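Local coordinates for protein methanogen homoaconitase small subunit (Methanocaldococcus jannaschii, PDB 2PKP) that forms the small subunit of a hydro-lyase that interconverts (R)-homocitrate, cis-homoaconitate and homoisocitrate by reversible dehydration and hydration, at residues Arg93-Ile96 against Ile101-Ile104; Ile115-Leu120 against Val126-Asn131. All blocks are in the same frame, centred on the assembly; numbering follows the deposited sequence.

Overall arrangement
The two contacts follow one another along the chain: interaction 1 closes before interaction 2 opens, and strand 101-104 of the first is the next strand before 115-119 of the second. Both reach the same mixed sheet, which runs in the order 101-104, 81-84, 54-57, 2-9, 115-119, 124-127, 132-135. Interaction 1 sets helix 89-98 on the strand at one end, and interaction 2 is a hairpin toward the other. Their centres lie about 19 Å apart, yet Ile-101 CD1 packs 3.8 Å from Leu-120 CD1 and Ile-103 CD1 4.0 Å from Leu-120 CD2; Ile-103 touches Ile-118. Strands distant in sheet order thus come together across an apolar core, consistent with the barrel character of this small subunit.

Interaction 1. Residues Arg93-Ile96 against Ile101-Ile104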
ATOM      1  N   ARG A  93      15.146  10.708  -7.585  1.00 25.42           N
ATOM      2  CA  ARG A  93      15.162  11.471  -6.347  1.00 28.04           C
ATOM      3  C   ARG A  93      13.744  11.816  -5.903  1.00 24.86           C
ATOM      4  O   ARG A  93      13.388  11.621  -4.737  1.00 23.15           O
ATOM      5  CB  ARG A  93      15.983  12.752  -6.540  1.00 34.33           C
ATOM      6  CG  ARG A  93      16.044  13.647  -5.314  1.00 42.48           C
ATOM      7  CD  ARG A  93      16.873  14.898  -5.580  1.00 51.13           C
ATOM      8  NE  ARG A  93      16.243  15.814  -6.530  1.00 58.50           N
ATOM      9  CZ  ARG A  93      15.101  16.457  -6.302  1.00 63.08           C
ATOM     10  NH1 ARG A  93      14.457  16.284  -5.156  1.00 66.54           N
ATOM     11  NH2 ARG A  93      14.608  17.284  -7.217  1.00 64.35           N
ATOM     12  N   ASN A  94      12.937  12.322  -6.831  1.00 22.79           N
ATOM     13  CA  ASN A  94      11.558  12.682  -6.513  1.00 21.30           C
ATOM     14  C   ASN A  94      10.771  11.468  -6.049  1.00 19.00           C
ATOM     15  O   ASN A  94       9.980  11.551  -5.107  1.00 21.23           O
ATOM     16  CB  ASN A  94      10.864  13.311  -7.726  1.00 23.91           C
ATOM     17  CG  ASN A  94      11.415  14.685  -8.067  1.00 28.28           C
ATOM     18  OD1 ASN A  94      12.013  15.353  -7.221  1.00 29.79           O
ATOM     19  ND2 ASN A  94      11.204  15.120  -9.306  1.00 26.16           N
ATOM     20  N   ALA A  95      10.990  10.336  -6.711  1.00 17.68           N
ATOM     21  CA  ALA A  95      10.290   9.111  -6.352  1.00 18.69           C
ATOM     22  C   ALA A  95      10.589   8.753  -4.898  1.00 17.87           C
ATOM     23  O   ALA A  95       9.677   8.496  -4.112  1.00 16.92           O
ATOM     24  CB  ALA A  95      10.715   7.973  -7.271  1.00 14.83           C
ATOM     25  N   ILE A  96      11.871   8.735  -4.550  1.00 20.09           N
ATOM     26  CA  ILE A  96      12.294   8.424  -3.187  1.00 21.66           C
ATOM     27  C   ILE A  96      11.593   9.349  -2.191  1.00 22.40           C
ATOM     28  O   ILE A  96      11.047   8.903  -1.180  1.00 21.37           O
ATOM     29  CB  ILE A  96      13.821   8.619  -3.007  1.00 21.44           C
ATOM     30  CG1 ILE A  96      14.596   7.660  -3.916  1.00 21.50           C
ATOM     31  CG2 ILE A  96      14.202   8.411  -1.543  1.00 20.86           C
ATOM     32  CD1 ILE A  96      14.395   6.196  -3.591  1.00 19.71           C
ATOM     33  N   ILE A 101       8.832   3.582  -4.840  1.00 19.00           N
ATOM     34  CA  ILE A 101      10.042   2.771  -4.961  1.00 17.54           C
ATOM     35  C   ILE A 101      10.563   2.494  -6.370  1.00 16.98           C
ATOM     36  O   ILE A 101       9.916   1.821  -7.173  1.00 16.23           O
ATOM     37  CB  ILE A 101       9.856   1.410  -4.254  1.00 18.89           C
ATOM     38  CG1 ILE A 101       9.423   1.634  -2.805  1.00 18.60           C
ATOM     39  CG2 ILE A 101      11.165   0.619  -4.290  1.00 18.01           C
ATOM     40  CD1 ILE A 101       8.892   0.380  -2.123  1.00 24.46           C
ATOM     41  N   PRO A 102      11.757   3.006  -6.684  1.00 17.12           N
ATOM     42  CA  PRO A 102      12.345   2.788  -8.003  1.00 15.75           C
ATOM     43  C   PRO A 102      13.190   1.518  -7.913  1.00 17.02           C
ATOM     44  O   PRO A 102      14.113   1.431  -7.098  1.00 16.58           O
ATOM     45  CB  PRO A 102      13.215   4.026  -8.219  1.00 15.26           C
ATOM     46  CG  PRO A 102      12.957   4.918  -6.992  1.00 18.37           C
ATOM     47  CD  PRO A 102      12.568   3.958  -5.917  1.00 17.11           C
ATOM     48  N   ILE A 103      12.866   0.535  -8.742  1.00 15.95           N
ATOM     49  CA  ILE A 103      13.590  -0.727  -8.754  1.00 15.14           C
ATOM     50  C   ILE A 103      14.283  -0.924 -10.103  1.00 15.64           C
ATOM     51  O   ILE A 103      13.667  -0.735 -11.151  1.00 13.79           O
ATOM     52  CB  ILE A 103      12.617  -1.885  -8.479  1.00 17.38           C
ATOM     53  CG1 ILE A 103      12.090  -1.761  -7.046  1.00 18.21           C
ATOM     54  CG2 ILE A 103      13.301  -3.224  -8.713  1.00 14.59           C
ATOM     55  CD1 ILE A 103      10.912  -2.628  -6.758  1.00 25.06           C
ATOM     56  N   ILE A 104      15.564  -1.281 -10.071  1.00 13.51           N
ATOM     57  CA  ILE A 104      16.334  -1.511 -11.296  1.00 14.88           C
ATOM     58  C   ILE A 104      16.415  -3.003 -11.612  1.00 13.28           C
ATOM     59  O   ILE A 104      16.713  -3.807 -10.735  1.00 14.65           O
ATOM     60  CB  ILE A 104      17.768  -0.948 -11.162  1.00 16.91           C
ATOM     61  CG1 ILE A 104      17.704   0.576 -11.031  1.00 16.01           C
ATOM     62  CG2 ILE A 104      18.625  -1.350 -12.380  1.00 14.72           C
ATOM     63  CD1 ILE A 104      19.063   1.232 -10.830  1.00 21.36           C
TER
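The ring of Pro-102 is overlapped from the helix by two residues in succession, Ala-95 and Ile-96, and its CG and CD do the touching, CG meeting both residues. The CB of Ala-95 lies 3.8 Å from Pro-102 CG. Beside it, the end methyl of Ile-96 reaches the same ring, with CD1 3.7 Å from Pro-102 CD and 3.9 Å from Pro-102 CG. The isoleucine crosses the proline at about a right angle, so that the methyl end, rather than the length of the side chain, bears on the ring. With CG1 opposite the carbonyl carbon (chi1 -62°) and a second bend at chi2 (-64°), CD1 is carried toward the strand although the CB of Ile-96 does not point there. This is the return leg of a beta-alpha-beta unit: helix 89-98 links strand 81-84 to the parallel strand 101-104 and lies against its last strand through these apolar atoms, without any hydrogen bond between the two segments. Pro-102 has no N-H to give, but the backbone bonds to strand 81-84 are made by its neighbours, Ile-101 with Val-82 and Ile-103 with Val-82 and Ala-84. Phe-87 packs on the same proline. Ile-96 is covered further by Ile-146 and Leu-147 of helix 141-148.

Interaction 2. Residues Ile115-Leu120 against Val126-Asn131; sequences IVEIDL and VITNKN
The flat carboxamide of Asn-129 receives the backbone N-H of Ile-115 from above its plane, with Ile-115 N 2.8 Å from Asn-129 OD1. The donor stands 48° out of the carbonyl plane, yet the bond is fairly straight (163° at the hydrogen). The other end of the amide, ND2, bonds to Asp-114 OD1, so both ends of the group are held. The bond to Ile-115 lies at one end of a beta hairpin made by strands 115-119 and 124-127. Asn-129 CG sits between its backbone N and carbonyl carbon (chi1 58°), which turns OD1 back toward Ile-115. Further along, Glu-117 and Val-126 form an antiparallel hydrogen-bonded pair, each backbone N bonded to the other's O at 2.7 Å. Their CB atoms lie 4.0 Å apart on one face, while Val-116 and Ile-127 turn to the buried face. The carboxylate of Glu-117 is bridged by Lys-4 at OE1 and by Lys-4 of the second subunit at OE2, and OE1 also passes 4.0 Å from Thr-128 CG2. Thr-128 N makes a weak bond to Ile-115 O at 3.2 Å, and OG1 lies close to the same oxygen, its proton not settled. A glycine here, lacking the hydroxyl beside Ile-115 O and the methyl beside Glu-117 OE1, would probably leave that part of the Ile-115 side chain less covered. A C-H...O contact is made where Val-116 CA approaches Val-126 O to 3.3 Å.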
ATOM      1  N   ILE A 115       2.231 -11.066 -13.949  1.00 17.59           N
ATOM      2  CA  ILE A 115       1.972 -10.833 -12.537  1.00 16.40           C
ATOM      3  C   ILE A 115       3.369 -10.881 -11.920  1.00 17.40           C
ATOM      4  O   ILE A 115       4.062 -11.897 -12.030  1.00 17.00           O
ATOM      5  CB  ILE A 115       1.093 -11.940 -11.923  1.00 20.08           C
ATOM      6  CG1 ILE A 115      -0.255 -11.991 -12.652  1.00 19.22           C
ATOM      7  CG2 ILE A 115       0.901 -11.681 -10.424  1.00 18.92           C
ATOM      8  CD1 ILE A 115      -1.011 -10.676 -12.647  1.00 19.76           C
ATOM      9  N   VAL A 116       3.795  -9.786 -11.302  1.00 14.32           N
ATOM     10  CA  VAL A 116       5.126  -9.736 -10.712  1.00 13.97           C
ATOM     11  C   VAL A 116       5.077  -9.608  -9.203  1.00 15.92           C
ATOM     12  O   VAL A 116       4.193  -8.959  -8.645  1.00 16.33           O
ATOM     13  CB  VAL A 116       5.967  -8.564 -11.287  1.00 15.18           C
ATOM     14  CG1 VAL A 116       6.152  -8.749 -12.789  1.00 13.44           C
ATOM     15  CG2 VAL A 116       5.302  -7.222 -10.988  1.00 12.76           C
ATOM     16  N   GLU A 117       6.036 -10.245  -8.548  1.00 12.77           N
ATOM     17  CA  GLU A 117       6.126 -10.223  -7.097  1.00 15.58           C
ATOM     18  C   GLU A 117       7.515  -9.710  -6.754  1.00 16.12           C
ATOM     19  O   GLU A 117       8.513 -10.413  -6.944  1.00 16.08           O
ATOM     20  CB  GLU A 117       5.924 -11.640  -6.544  1.00 14.81           C
ATOM     21  CG  GLU A 117       5.628 -11.706  -5.066  1.00 22.57           C
ATOM     22  CD  GLU A 117       5.388 -13.125  -4.585  1.00 20.29           C
ATOM     23  OE1 GLU A 117       4.569 -13.849  -5.199  1.00 22.80           O
ATOM     24  OE2 GLU A 117       6.019 -13.513  -3.586  1.00 25.65           O
ATOM     25  N   ILE A 118       7.576  -8.472  -6.274  1.00 14.17           N
ATOM     26  CA  ILE A 118       8.840  -7.851  -5.908  1.00 16.47           C
ATOM     27  C   ILE A 118       9.130  -8.076  -4.430  1.00 20.12           C
ATOM     28  O   ILE A 118       8.388  -7.597  -3.569  1.00 16.97           O
ATOM     29  CB  ILE A 118       8.801  -6.332  -6.156  1.00 17.32           C
ATOM     30  CG1 ILE A 118       8.426  -6.049  -7.614  1.00 17.42           C
ATOM     31  CG2 ILE A 118      10.156  -5.713  -5.817  1.00 17.33           C
ATOM     32  CD1 ILE A 118       8.097  -4.586  -7.879  1.00 17.24           C
ATOM     33  N   ASP A 119      10.203  -8.810  -4.135  1.00 20.10           N
ATOM     34  CA  ASP A 119      10.584  -9.067  -2.751  1.00 20.25           C
ATOM     35  C   ASP A 119      11.744  -8.128  -2.460  1.00 19.19           C
ATOM     36  O   ASP A 119      12.870  -8.369  -2.893  1.00 19.62           O
ATOM     37  CB  ASP A 119      11.032 -10.518  -2.566  1.00 22.99           C
ATOM     38  CG  ASP A 119      11.250 -10.884  -1.105  1.00 22.76           C
ATOM     39  OD1 ASP A 119      11.857 -10.088  -0.364  1.00 20.77           O
ATOM     40  OD2 ASP A 119      10.815 -11.977  -0.697  1.00 29.05           O
ATOM     41  N   LEU A 120      11.458  -7.051  -1.735  1.00 20.74           N
ATOM     42  CA  LEU A 120      12.472  -6.047  -1.420  1.00 24.42           C
ATOM     43  C   LEU A 120      13.594  -6.552  -0.518  1.00 24.80           C
ATOM     44  O   LEU A 120      14.709  -6.040  -0.567  1.00 27.07           O
ATOM     45  CB  LEU A 120      11.809  -4.811  -0.796  1.00 22.08           C
ATOM     46  CG  LEU A 120      10.723  -4.169  -1.663  1.00 25.20           C
ATOM     47  CD1 LEU A 120      10.100  -2.984  -0.935  1.00 27.85           C
ATOM     48  CD2 LEU A 120      11.322  -3.724  -2.978  1.00 24.27           C
ATOM     49  N   VAL A 126       9.742 -12.049  -8.765  1.00 11.55           N
ATOM     50  CA  VAL A 126       9.218 -13.312  -9.249  1.00 13.15           C
ATOM     51  C   VAL A 126       8.133 -12.990 -10.274  1.00 14.97           C
ATOM     52  O   VAL A 126       7.195 -12.248  -9.983  1.00 15.12           O
ATOM     53  CB  VAL A 126       8.586 -14.149  -8.100  1.00 14.82           C
ATOM     54  CG1 VAL A 126       8.119 -15.497  -8.630  1.00 15.46           C
ATOM     55  CG2 VAL A 126       9.588 -14.340  -6.982  1.00 14.01           C
ATOM     56  N   ILE A 127       8.282 -13.529 -11.479  1.00 15.54           N
ATOM     57  CA  ILE A 127       7.305 -13.340 -12.543  1.00 16.99           C
ATOM     58  C   ILE A 127       6.524 -14.643 -12.467  1.00 18.78           C
ATOM     59  O   ILE A 127       6.805 -15.606 -13.185  1.00 17.28           O
ATOM     60  CB  ILE A 127       8.005 -13.188 -13.908  1.00 19.55           C
ATOM     61  CG1 ILE A 127       9.118 -12.138 -13.788  1.00 18.75           C
ATOM     62  CG2 ILE A 127       6.993 -12.767 -14.968  1.00 17.90           C
ATOM     63  CD1 ILE A 127       9.940 -11.950 -15.038  1.00 27.06           C
ATOM     64  N   THR A 128       5.553 -14.655 -11.557  1.00 18.18           N
ATOM     65  CA  THR A 128       4.741 -15.826 -11.268  1.00 19.90           C
ATOM     66  C   THR A 128       4.139 -16.584 -12.440  1.00 21.57           C
ATOM     67  O   THR A 128       4.200 -17.806 -12.465  1.00 20.03           O
ATOM     68  CB  THR A 128       3.615 -15.473 -10.269  1.00 22.18           C
ATOM     69  OG1 THR A 128       2.685 -14.577 -10.887  1.00 24.58           O
ATOM     70  CG2 THR A 128       4.208 -14.802  -9.026  1.00 21.72           C
ATOM     71  N   ASN A 129       3.562 -15.880 -13.409  1.00 19.30           N
ATOM     72  CA  ASN A 129       2.957 -16.561 -14.550  1.00 20.10           C
ATOM     73  C   ASN A 129       3.973 -17.071 -15.583  1.00 20.87           C
ATOM     74  O   ASN A 129       3.598 -17.723 -16.563  1.00 19.03           O
ATOM     75  CB  ASN A 129       1.938 -15.638 -15.230  1.00 19.81           C
ATOM     76  CG  ASN A 129       2.559 -14.327 -15.696  1.00 21.72           C
ATOM     77  OD1 ASN A 129       3.123 -13.576 -14.898  1.00 15.59           O
ATOM     78  ND2 ASN A 129       2.459 -14.051 -16.993  1.00 15.77           N
ATOM     79  N   LYS A 130       5.257 -16.793 -15.368  1.00 19.41           N
ATOM     80  CA  LYS A 130       6.280 -17.239 -16.312  1.00 17.80           C
ATOM     81  C   LYS A 130       7.296 -18.200 -15.684  1.00 18.36           C
ATOM     82  O   LYS A 130       8.296 -18.555 -16.306  1.00 16.17           O
ATOM     83  CB  LYS A 130       7.016 -16.029 -16.899  1.00 21.11           C
ATOM     84  CG  LYS A 130       6.168 -15.129 -17.801  1.00 21.36           C
ATOM     85  CD  LYS A 130       5.700 -15.872 -19.050  1.00 28.11           C
ATOM     86  CE  LYS A 130       5.470 -14.923 -20.234  1.00 32.59           C
ATOM     87  NZ  LYS A 130       4.409 -13.907 -20.002  1.00 33.19           N
ATOM     88  N   ASN A 131       7.035 -18.616 -14.451  1.00 18.01           N
ATOM     89  CA  ASN A 131       7.927 -19.526 -13.745  1.00 18.95           C
ATOM     90  C   ASN A 131       9.394 -19.116 -13.788  1.00 19.14           C
ATOM     91  O   ASN A 131      10.268 -19.911 -14.134  1.00 15.43           O
ATOM     92  CB  ASN A 131       7.780 -20.952 -14.284  1.00 20.95           C
ATOM     93  CG  ASN A 131       6.472 -21.581 -13.884  1.00 26.43           C
ATOM     94  OD1 ASN A 131       6.027 -21.434 -12.743  1.00 30.86           O
ATOM     95  ND2 ASN A 131       5.846 -22.292 -14.813  1.00 30.86           N
TER